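Local coordinates for putative surface anchored protein (Clostridium perfringens B, PDB 4NI6) that probably forms one Ig-like repeat of the shaft of a bacterial cell-surface adhesin, a domain stabilised by an autocatalytically formed internal ester cross-link, at residues E46-T51 with E102-E108; V33-Y39 with G81-F87; G14-E19 with D132-T136; K40-A44 with K122-K126. All coordinates share one frame; numbering follows the deposited sequence. Where two conformers were deposited one is given.

From the N terminus, the chain runs through strands 3-9 and 12-13 into the loop 14-19, which meets 132-136 only near the C-terminal end of the fold. Interaction 3 therefore closes the longest loop, and the other three contacts are nested inside it. Strand segment 33-39 pairs with 81-87 (interaction 2) in the four-stranded sheet. The loop 40-44 that follows reaches 122-126 (interaction 4), and 46-51 then pairs with 102-108 (interaction 1) in the second sheet. Interaction 1 is nested inside interaction 4, whereas interaction 2 crosses both, its segments alternating with theirs. Leu-50 meets Ile-37 between the two sheets, and Leu-42 touches Trp-83. Interactions 3 and 4 share strand 121-139, their centres about 23 Å apart.

Interaction 1: E46-T51 with E102-E108; sequences EKYNLT and ENAESVE
Tyr-48 packs closely against Ser-106 where strands 47-51 and 102-106 run antiparallel, Tyr-48 CA and Ser-106 CA being 4.1 Å apart in a non-hydrogen-bonded pair. The phenol ring leans obliquely on the opposite backbone, with Tyr-48 CD2 3.4 Å from Ser-106 N. Ser-106 CB adds an off-centre CH-pi contact, 29° from the ring normal. The hydroxyl of Tyr-48 is hydrogen-bonded outside the pair, to Gln-123. Further along the same buried side, Leu-50 CD1 lies 4.3 Å from Ala-104 CB.

Backbone bonds join Asn-49 with Glu-105 and Thr-51 with Asn-103, two for each pair. A fifth, nearly straight at 171°, runs from Val-107 N to Lys-47 O.

The other face is looser and more polar. Asn-49 and Glu-105 point the same way, and their flat ends are turned 71° apart. Although Asn-49 OD1 and Glu-105 OE1 are 3.0 Å apart, both are acceptors and no bond joins them. At the end of the ladder, one water donates to Glu-46 OE1 and Lys-47 O, each at 2.8 Å, and accepts from Glu-108 N at 2.9 Å. The direct polar bonding between the segments is thus entirely backbone-borne, and this water extends it where the chain turns its corner.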
# COMPACT_ATOMS: atom_id res chain seq x y z
N GLU A 46 -13.60 4.46 -14.14
CA GLU A 46 -12.32 4.76 -14.75
C GLU A 46 -11.22 3.80 -14.26
O GLU A 46 -11.18 3.44 -13.06
CB GLU A 46 -11.90 6.22 -14.46
CG GLU A 46 -12.70 7.25 -15.24
CD GLU A 46 -12.45 7.20 -16.72
OE1 GLU A 46 -11.36 6.89 -17.23
OE2 GLU A 46 -13.30 7.79 -17.38
N LYS A 47 -10.29 3.49 -15.15
CA LYS A 47 -9.13 2.65 -14.80
C LYS A 47 -8.00 3.49 -14.23
O LYS A 47 -7.76 4.65 -14.68
CB LYS A 47 -8.61 1.94 -16.05
CG LYS A 47 -9.55 0.88 -16.60
CD LYS A 47 -8.92 -0.04 -17.63
CE LYS A 47 -8.44 0.71 -18.86
NZ LYS A 47 -8.14 -0.20 -20.00
N TYR A 48 -7.28 2.89 -13.28
CA TYR A 48 -6.11 3.49 -12.61
C TYR A 48 -4.97 2.49 -12.60
O TYR A 48 -5.21 1.29 -12.53
CB TYR A 48 -6.43 3.87 -11.15
CG TYR A 48 -7.43 5.01 -11.04
CD1 TYR A 48 -8.80 4.80 -11.25
CD2 TYR A 48 -7.00 6.27 -10.65
CE1 TYR A 48 -9.71 5.86 -11.21
CE2 TYR A 48 -7.89 7.33 -10.62
CZ TYR A 48 -9.24 7.11 -10.86
OH TYR A 48 -10.16 8.16 -10.88
N ASN A 49 -3.76 3.01 -12.77
CA ASN A 49 -2.56 2.23 -12.50
C ASN A 49 -2.29 2.35 -11.00
O ASN A 49 -1.99 3.43 -10.50
CB ASN A 49 -1.36 2.87 -13.23
CG ASN A 49 -1.64 3.30 -14.69
OD1 ASN A 49 -1.34 4.45 -15.10
ND2 ASN A 49 -2.08 2.38 -15.50
N LEU A 50 -2.32 1.21 -10.28
CA LEU A 50 -2.07 1.19 -8.83
C LEU A 50 -0.67 0.64 -8.59
O LEU A 50 -0.41 -0.53 -8.93
CB LEU A 50 -3.12 0.34 -8.13
CG LEU A 50 -2.92 0.24 -6.61
CD1 LEU A 50 -3.13 1.58 -5.93
CD2 LEU A 50 -3.82 -0.82 -5.99
N THR A 51 0.20 1.48 -8.09
CA THR A 51 1.55 1.01 -7.69
C THR A 51 1.67 0.97 -6.19
O THR A 51 1.50 1.96 -5.50
CB THR A 51 2.65 1.94 -8.24
OG1 THR A 51 2.60 1.93 -9.67
CG2 THR A 51 4.05 1.48 -7.77
N GLU A 102 1.05 3.45 -1.42
CA GLU A 102 0.17 3.21 -2.59
C GLU A 102 -0.01 4.50 -3.38
O GLU A 102 -0.09 5.58 -2.78
CB GLU A 102 -1.20 2.76 -2.12
CG GLU A 102 -1.25 1.40 -1.46
CD GLU A 102 -1.08 0.20 -2.39
OE1 GLU A 102 -1.06 -0.96 -1.87
OE2 GLU A 102 -0.81 0.36 -3.59
N ASN A 103 0.03 4.37 -4.69
CA ASN A 103 -0.15 5.48 -5.61
C ASN A 103 -1.08 5.02 -6.72
O ASN A 103 -0.78 4.09 -7.47
CB ASN A 103 1.18 5.83 -6.18
CG ASN A 103 1.15 7.07 -7.03
OD1 ASN A 103 1.50 8.16 -6.59
ND2 ASN A 103 0.68 6.92 -8.26
N ALA A 104 -2.20 5.73 -6.87
CA ALA A 104 -3.18 5.43 -7.94
C ALA A 104 -3.17 6.59 -8.94
O ALA A 104 -3.39 7.74 -8.56
CB ALA A 104 -4.58 5.31 -7.37
N GLU A 105 -2.87 6.28 -10.18
CA GLU A 105 -2.84 7.29 -11.23
C GLU A 105 -3.84 6.89 -12.32
O GLU A 105 -3.76 5.81 -12.89
CB GLU A 105 -1.45 7.34 -11.85
CG GLU A 105 -1.33 8.32 -13.02
CD GLU A 105 -0.07 8.08 -13.83
OE1 GLU A 105 0.19 6.92 -14.24
OE2 GLU A 105 0.67 9.05 -14.04
N SER A 106 -4.74 7.80 -12.71
CA SER A 106 -5.72 7.41 -13.73
C SER A 106 -5.03 7.13 -15.06
O SER A 106 -4.01 7.76 -15.39
CB SER A 106 -6.82 8.46 -13.88
OG SER A 106 -6.31 9.72 -14.35
N VAL A 107 -5.61 6.22 -15.85
CA VAL A 107 -5.11 5.91 -17.17
C VAL A 107 -5.39 7.07 -18.15
O VAL A 107 -4.54 7.42 -18.97
CB VAL A 107 -5.71 4.60 -17.70
CG1 VAL A 107 -5.33 4.36 -19.16
CG2 VAL A 107 -5.25 3.42 -16.84
N GLU A 108 -6.59 7.63 -18.03
CA GLU A 108 -7.04 8.75 -18.87
C GLU A 108 -6.76 10.09 -18.21
O GLU A 108 -6.67 10.18 -16.98
CB GLU A 108 -8.53 8.61 -19.15
CG GLU A 108 -8.94 7.26 -19.71
CD GLU A 108 -8.46 7.05 -21.13
OE1 GLU A 108 -8.45 5.89 -21.58
OE2 GLU A 108 -8.16 8.06 -21.81
O HOH W 1 -8.70 6.70 -16.30

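Interaction 2: V33-Y39 with G81-F87; sequences VKDTIDY and GQWELDF
Tyr-39 stacks on Trp-83 at one end of an antiparallel strand pair in the four-stranded sheet of this Ig-like fold. The aromatic contact is face to face: the Tyr-39 ring and the six-membered ring of Trp-83 have centroids 4.0 Å apart and planes 27° from parallel. Tyr-39 CE2 sits over the centre of the indole, only 3.2 Å from Trp-83 CE2. Gly-81 backs the phenol on its opposite face, its CA making a CH-pi contact. Tyr-39 can lie there because its CG stands between backbone N and carbonyl carbon (chi1 62°), which swings the ring across the neighbouring strand.

Apolar contacts continue along the same face, with Ile-37 CD1 4.1 Å from Leu-85 CB. Asp-35 is also on it, touching Thr-5 on adjacent strand 3-9, the residue esterified to Gln-135.

Among the hydrogen bonds, seven are backbone to backbone. On the outer face, Gln-82 NE2 donates to the syn lone pair of Asp-38 OD1 at 2.9 Å and 167°, the acceptor lying in the amide plane. Thr-36 CG2 presses against that amide, 3.3 Å from Gln-82 CD. The charged pair is looser: Lys-34 NZ stays 4.1 Å from Asp-86 OD2, beyond a salt bridge, while Asp-86 OD1 accepts a hydrogen bond from Gly-88 N, just past the segment.

Tyr-39 OH is hydrogen-bonded to Val-76 N and, 2.6 Å away, to a water that donates to Gln-82 O.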
# COMPACT_ATOMS: atom_id res chain seq x y z
N VAL A 33 2.63 -10.59 2.23
CA VAL A 33 2.24 -9.21 2.52
C VAL A 33 1.21 -8.77 1.50
O VAL A 33 1.44 -8.85 0.30
CB VAL A 33 3.45 -8.25 2.44
CG1 VAL A 33 3.03 -6.81 2.75
CG2 VAL A 33 4.53 -8.70 3.40
N LYS A 34 0.04 -8.41 2.00
CA LYS A 34 -1.06 -7.94 1.17
C LYS A 34 -1.49 -6.57 1.69
O LYS A 34 -1.12 -6.15 2.79
CB LYS A 34 -2.26 -8.89 1.25
CG LYS A 34 -2.03 -10.27 0.66
CD LYS A 34 -3.26 -11.14 0.82
CE LYS A 34 -2.89 -12.61 0.84
NZ LYS A 34 -3.98 -13.47 0.30
N ASP A 35 -2.14 -5.78 0.85
CA ASP A 35 -2.61 -4.47 1.27
C ASP A 35 -4.02 -4.24 0.74
O ASP A 35 -4.33 -4.62 -0.40
CB ASP A 35 -1.69 -3.39 0.69
CG ASP A 35 -1.84 -2.04 1.38
OD1 ASP A 35 -1.68 -2.03 2.63
OD2 ASP A 35 -2.03 -0.99 0.71
N THR A 36 -4.88 -3.77 1.62
CA THR A 36 -6.24 -3.35 1.24
C THR A 36 -6.30 -1.83 1.11
O THR A 36 -5.81 -1.11 1.98
CB THR A 36 -7.24 -3.83 2.29
OG1 THR A 36 -7.15 -5.26 2.36
CG2 THR A 36 -8.64 -3.48 1.94
N ILE A 37 -6.88 -1.35 0.00
CA ILE A 37 -6.93 0.09 -0.34
C ILE A 37 -8.39 0.54 -0.43
O ILE A 37 -9.15 0.02 -1.26
CB ILE A 37 -6.22 0.37 -1.69
CG1 ILE A 37 -4.78 -0.17 -1.75
CG2 ILE A 37 -6.24 1.87 -1.98
CD1 ILE A 37 -4.66 -1.60 -2.24
N ASP A 38 -8.79 1.34 0.56
CA ASP A 38 -10.10 1.98 0.52
C ASP A 38 -9.99 3.35 -0.12
O ASP A 38 -9.28 4.22 0.38
CB ASP A 38 -10.64 2.11 1.94
CG ASP A 38 -10.88 0.75 2.57
OD1 ASP A 38 -11.58 -0.07 1.95
OD2 ASP A 38 -10.22 0.44 3.59
N TYR A 39 -10.69 3.53 -1.25
CA TYR A 39 -10.62 4.76 -2.02
C TYR A 39 -11.95 5.49 -2.06
O TYR A 39 -13.00 4.86 -1.92
CB TYR A 39 -10.12 4.49 -3.45
CG TYR A 39 -10.99 3.58 -4.29
CD1 TYR A 39 -12.04 4.10 -5.05
CD2 TYR A 39 -10.80 2.21 -4.29
CE1 TYR A 39 -12.84 3.27 -5.81
CE2 TYR A 39 -11.58 1.38 -5.07
CZ TYR A 39 -12.62 1.92 -5.82
OH TYR A 39 -13.43 1.11 -6.56
N GLY A 81 -14.76 2.70 -3.10
CA GLY A 81 -14.76 1.25 -3.02
C GLY A 81 -13.44 0.76 -2.44
O GLY A 81 -12.73 1.51 -1.77
N GLN A 82 -13.13 -0.51 -2.68
CA GLN A 82 -11.96 -1.17 -2.13
C GLN A 82 -11.20 -1.90 -3.23
O GLN A 82 -11.80 -2.58 -4.07
CB GLN A 82 -12.40 -2.15 -1.05
CG GLN A 82 -11.26 -2.64 -0.20
CD GLN A 82 -11.77 -3.54 0.89
OE1 GLN A 82 -11.97 -4.74 0.69
NE2 GLN A 82 -12.08 -2.96 2.03
N TRP A 83 -9.87 -1.85 -3.15
CA TRP A 83 -9.00 -2.68 -3.96
C TRP A 83 -8.10 -3.49 -3.05
O TRP A 83 -7.94 -3.16 -1.88
CB TRP A 83 -8.12 -1.84 -4.87
CG TRP A 83 -8.85 -1.03 -5.89
CD1 TRP A 83 -9.88 -1.43 -6.73
CD2 TRP A 83 -8.49 0.31 -6.33
NE1 TRP A 83 -10.24 -0.38 -7.54
CE2 TRP A 83 -9.41 0.67 -7.38
CE3 TRP A 83 -7.60 1.25 -5.88
CZ2 TRP A 83 -9.38 1.93 -7.99
CZ3 TRP A 83 -7.51 2.46 -6.53
CH2 TRP A 83 -8.43 2.82 -7.53
N GLU A 84 -7.47 -4.51 -3.61
CA GLU A 84 -6.43 -5.29 -2.94
C GLU A 84 -5.20 -5.34 -3.81
O GLU A 84 -5.30 -5.39 -5.04
CB GLU A 84 -6.94 -6.70 -2.66
CG GLU A 84 -8.08 -6.68 -1.68
CD GLU A 84 -8.54 -8.05 -1.31
OE1 GLU A 84 -7.70 -8.98 -1.33
OE2 GLU A 84 -9.73 -8.23 -1.02
N LEU A 85 -4.03 -5.46 -3.16
CA LEU A 85 -2.75 -5.57 -3.85
C LEU A 85 -1.88 -6.57 -3.08
O LEU A 85 -1.60 -6.35 -1.90
CB LEU A 85 -2.04 -4.22 -3.93
CG LEU A 85 -0.75 -4.24 -4.75
CD1 LEU A 85 -0.59 -2.99 -5.59
CD2 LEU A 85 0.42 -4.37 -3.82
N ASP A 86 -1.50 -7.66 -3.73
CA ASP A 86 -0.82 -8.78 -3.06
C ASP A 86 0.65 -8.77 -3.49
O ASP A 86 0.95 -8.98 -4.67
CB ASP A 86 -1.50 -10.09 -3.51
CG ASP A 86 -1.05 -11.32 -2.74
OD1 ASP A 86 -0.09 -11.21 -1.96
OD2 ASP A 86 -1.70 -12.37 -2.92
N PHE A 87 1.56 -8.54 -2.54
CA PHE A 87 2.98 -8.57 -2.83
C PHE A 87 3.52 -10.00 -2.85
O PHE A 87 4.69 -10.21 -3.16
CB PHE A 87 3.79 -7.78 -1.78
CG PHE A 87 3.56 -6.29 -1.83
CD1 PHE A 87 4.30 -5.48 -2.69
CD2 PHE A 87 2.73 -5.68 -0.89
CE1 PHE A 87 4.08 -4.11 -2.75
CE2 PHE A 87 2.53 -4.30 -0.94
CZ PHE A 87 3.22 -3.52 -1.86
O HOH W 2 -14.07 0.87 1.15
O HOH W 3 -13.39 -1.49 -6.16

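Interaction 3: G14-E19 with D132-T136; sequences GSSEKE and DKAQT
The carboxylate of Glu-19 carries the methylenes of Lys-133 over one face, with Lys-133 CE 3.5 Å from Glu-19 OE2. Below this flat end, Glu-19 CG lies alongside Thr-136 CG2, the two 3.5 Å apart. The bend at chi2 (85°) lets the acid touch both residues. At its OE1 corner, a water donates to Glu-19 OE1 and accepts from Lys-133 NZ; OE2 and NZ themselves are 4.4 Å apart, beyond a salt bridge. The second flat group, the carboxylate of Asp-132, is met at OD1 by Ala-134 N from 49° out of its plane, closing an Asx turn at the start of the 3-10 segment. A water also donates to OD1 and reaches Ser-16 OG.

Beside the turn, Ala-134 CB rests 3.6 Å from Ser-15 C; Ser-15 O comes 3.1 Å from Ala-134 N, but at too poor an angle for a hydrogen bond. A third water links Ser-16 O with Lys-133 N. Ser-15 OG accepts from Glu-17 N at 3.2 Å, an ST turn within the type I turn 15-18.

Gln-135 points away from this loop and is ester-linked to Thr-5. No direct hydrogen bond joins the two segments: between them the contact rests on packing and three bridging waters, while Gly-14 and Ala-134 both hydrogen-bond through their backbones to Val-7, which ties the loop and the turn bearing the cross-link to the same strand.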
# COMPACT_ATOMS: atom_id res chain seq x y z
N GLY A 14 -2.64 -4.55 10.11
CA GLY A 14 -2.23 -3.36 10.85
C GLY A 14 -3.48 -2.57 11.25
O GLY A 14 -4.58 -2.83 10.76
N SER A 15 -3.35 -1.63 12.19
CA SER A 15 -4.42 -0.66 12.48
C SER A 15 -3.75 0.68 12.76
O SER A 15 -2.53 0.74 12.92
CB SER A 15 -5.23 -1.09 13.70
OG SER A 15 -4.61 -0.63 14.88
N SER A 16 -4.53 1.75 12.80
CA SER A 16 -3.96 3.07 13.06
C SER A 16 -3.19 3.18 14.37
O SER A 16 -2.34 4.05 14.51
CB SER A 16 -5.05 4.14 13.01
OG SER A 16 -4.46 5.41 12.83
N GLU A 17 -3.52 2.33 15.33
CA GLU A 17 -2.82 2.37 16.60
C GLU A 17 -1.81 1.26 16.84
O GLU A 17 -1.12 1.30 17.84
CB GLU A 17 -3.79 2.46 17.77
CG GLU A 17 -4.69 1.26 17.94
CD GLU A 17 -5.49 1.37 19.22
OE1 GLU A 17 -5.05 2.11 20.14
OE2 GLU A 17 -6.59 0.80 19.29
N LYS A 18 -1.69 0.30 15.93
CA LYS A 18 -0.77 -0.84 16.18
C LYS A 18 -0.36 -1.47 14.86
O LYS A 18 -1.20 -1.91 14.08
CB LYS A 18 -1.44 -1.89 17.09
CG LYS A 18 -0.59 -3.12 17.42
CD LYS A 18 -1.44 -4.17 18.11
CE LYS A 18 -0.67 -5.45 18.39
NZ LYS A 18 -1.50 -6.45 19.14
N GLU A 19 0.95 -1.50 14.62
CA GLU A 19 1.51 -2.16 13.45
C GLU A 19 1.13 -3.64 13.44
O GLU A 19 0.95 -4.26 14.50
CB GLU A 19 3.05 -2.04 13.46
CG GLU A 19 3.63 -0.64 13.50
CD GLU A 19 3.77 -0.02 14.88
OE1 GLU A 19 3.26 -0.58 15.90
OE2 GLU A 19 4.46 1.03 14.93
N ASP A 132 2.21 5.82 9.14
CA ASP A 132 0.88 5.25 9.27
C ASP A 132 0.96 3.79 9.74
O ASP A 132 1.31 2.90 8.96
CB ASP A 132 0.11 5.35 7.93
CG ASP A 132 -1.29 4.77 8.01
OD1 ASP A 132 -1.71 4.30 9.10
OD2 ASP A 132 -2.03 4.88 7.00
N LYS A 133 0.63 3.55 11.01
CA LYS A 133 0.73 2.20 11.56
C LYS A 133 -0.16 1.19 10.85
O LYS A 133 0.13 -0.01 10.88
CB LYS A 133 0.50 2.19 13.07
CG LYS A 133 1.53 3.01 13.83
CD LYS A 133 1.27 2.97 15.33
CE LYS A 133 2.43 3.57 16.10
NZ LYS A 133 2.16 3.66 17.56
N ALA A 134 -1.28 1.66 10.27
CA ALA A 134 -2.17 0.73 9.60
C ALA A 134 -1.51 0.08 8.39
O ALA A 134 -1.94 -0.98 7.96
CB ALA A 134 -3.49 1.39 9.21
N GLN A 135 -0.52 0.77 7.82
CA GLN A 135 0.23 0.31 6.66
C GLN A 135 1.54 -0.38 7.01
O GLN A 135 2.33 -0.69 6.12
CB GLN A 135 0.53 1.51 5.72
CG GLN A 135 -0.71 2.22 5.22
CD GLN A 135 -1.46 1.42 4.18
OE1 GLN A 135 -1.27 0.25 3.91
N THR A 136 1.81 -0.53 8.32
CA THR A 136 3.12 -0.93 8.80
C THR A 136 3.08 -2.33 9.42
O THR A 136 2.14 -2.70 10.06
CB THR A 136 3.61 0.10 9.85
OG1 THR A 136 3.61 1.40 9.26
CG2 THR A 136 5.03 -0.14 10.32
O HOH W 4 -0.74 5.47 12.75
O HOH W 5 -4.09 5.15 9.98
O HOH W 6 2.61 0.76 18.19

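Interaction 4: K40-A44 with K122-K126; sequences KDLVA and KQVVK
Leu-42 lays its CD2 methyl against Val-125, reaching Val-125 CG2 at 3.6 Å while the two side chains slant past each other. Its other methyl, CD1, touches the indole of Trp-83, so Leu-42 is wedged between strand 121-139 and a side chain of the opposing sheet. Gln-123, two residues before Val-125 and pointing toward the loop as Val-125 does, crosses Leu-42 at about a right angle. Because CG is anti to the backbone N (chi1 -175°) and the chain is extended beyond it, the amide reaches the loop although the nearest CA atoms, those of Leu-42 and Gln-123, are 8.0 Å apart.

That amide is used at both ends. Gln-123 NE2 donates to Asp-41 O at 3.1 Å with an N-H...O angle of 156°. The donor lies in the carbonyl plane and the acceptor close to the amide plane, so the geometry is favourable on both sides. Gln-123 OE1 is hydrogen-bonded to Tyr-48 OH, which also bonds Val-43 N. These partners should fix the rotation of the amide. Val-43 CG2 lies 4.0 Å from Gln-123 OE1, a looser, partly exposed flank.

The arrangement is that of a connecting loop at the end of an Ig-like beta-sandwich: 40-44 carries the chain from strand 31-39 in one sheet to strand 47-57 in the other.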
# COMPACT_ATOMS: atom_id res chain seq x y z
N LYS A 40 -11.85 6.80 -2.20
CA LYS A 40 -13.02 7.66 -2.39
C LYS A 40 -12.58 8.84 -3.24
O LYS A 40 -11.41 9.16 -3.38
CB LYS A 40 -13.51 8.17 -1.03
N ASP A 41 -13.58 9.48 -3.84
CA ASP A 41 -13.36 10.66 -4.68
C ASP A 41 -12.52 10.41 -5.93
O ASP A 41 -11.90 11.31 -6.48
CB ASP A 41 -12.87 11.83 -3.84
CG ASP A 41 -13.98 12.42 -2.99
OD1 ASP A 41 -15.02 12.81 -3.55
OD2 ASP A 41 -13.89 12.31 -1.75
N LEU A 42 -12.59 9.18 -6.42
CA LEU A 42 -12.11 8.85 -7.74
C LEU A 42 -13.25 9.00 -8.75
O LEU A 42 -14.37 9.39 -8.40
CB LEU A 42 -11.53 7.43 -7.75
CG LEU A 42 -10.39 7.21 -6.73
CD1 LEU A 42 -9.67 5.89 -7.02
CD2 LEU A 42 -9.40 8.35 -6.70
N VAL A 43 -12.97 8.66 -10.00
CA VAL A 43 -13.99 8.82 -11.04
C VAL A 43 -14.56 7.44 -11.37
O VAL A 43 -13.84 6.50 -11.74
CB VAL A 43 -13.40 9.48 -12.30
CG1 VAL A 43 -14.47 9.58 -13.41
CG2 VAL A 43 -12.87 10.87 -11.96
N ALA A 44 -15.85 7.29 -11.14
CA ALA A 44 -16.51 6.03 -11.39
C ALA A 44 -16.20 5.45 -12.76
O ALA A 44 -16.23 6.18 -13.80
CB ALA A 44 -18.02 6.18 -11.19
N LYS A 122 -3.63 13.50 -15.56
CA LYS A 122 -4.15 12.30 -14.89
C LYS A 122 -4.43 12.61 -13.40
O LYS A 122 -3.71 13.40 -12.78
CB LYS A 122 -3.15 11.12 -15.02
CG LYS A 122 -2.81 10.68 -16.46
CD LYS A 122 -1.63 9.69 -16.52
CE LYS A 122 -1.15 9.43 -17.95
NZ LYS A 122 -0.02 8.46 -18.11
N GLN A 123 -5.53 12.07 -12.87
CA GLN A 123 -5.81 12.16 -11.44
C GLN A 123 -4.84 11.24 -10.69
O GLN A 123 -4.76 10.06 -11.00
CB GLN A 123 -7.23 11.70 -11.14
CG GLN A 123 -7.57 11.90 -9.67
CD GLN A 123 -8.95 11.43 -9.31
OE1 GLN A 123 -9.49 10.52 -9.92
NE2 GLN A 123 -9.49 11.99 -8.26
N VAL A 124 -4.09 11.80 -9.74
CA VAL A 124 -3.17 11.01 -8.90
C VAL A 124 -3.67 11.16 -7.49
O VAL A 124 -3.79 12.27 -6.98
CB VAL A 124 -1.73 11.55 -9.03
CG1 VAL A 124 -0.83 10.90 -7.99
CG2 VAL A 124 -1.20 11.28 -10.44
N VAL A 125 -3.86 10.03 -6.83
CA VAL A 125 -4.24 10.00 -5.43
C VAL A 125 -3.34 8.97 -4.76
O VAL A 125 -3.15 7.85 -5.26
CB VAL A 125 -5.72 9.61 -5.27
CG1 VAL A 125 -6.16 9.72 -3.83
CG2 VAL A 125 -6.60 10.53 -6.13
N LYS A 126 -2.71 9.37 -3.67
CA LYS A 126 -1.69 8.53 -3.08
C LYS A 126 -1.78 8.48 -1.57
O LYS A 126 -2.42 9.31 -0.95
CB LYS A 126 -0.34 9.00 -3.54
CG LYS A 126 0.09 10.32 -2.97
CD LYS A 126 1.28 10.88 -3.74
CE LYS A 126 0.98 10.97 -5.22
NZ LYS A 126 2.21 11.17 -6.04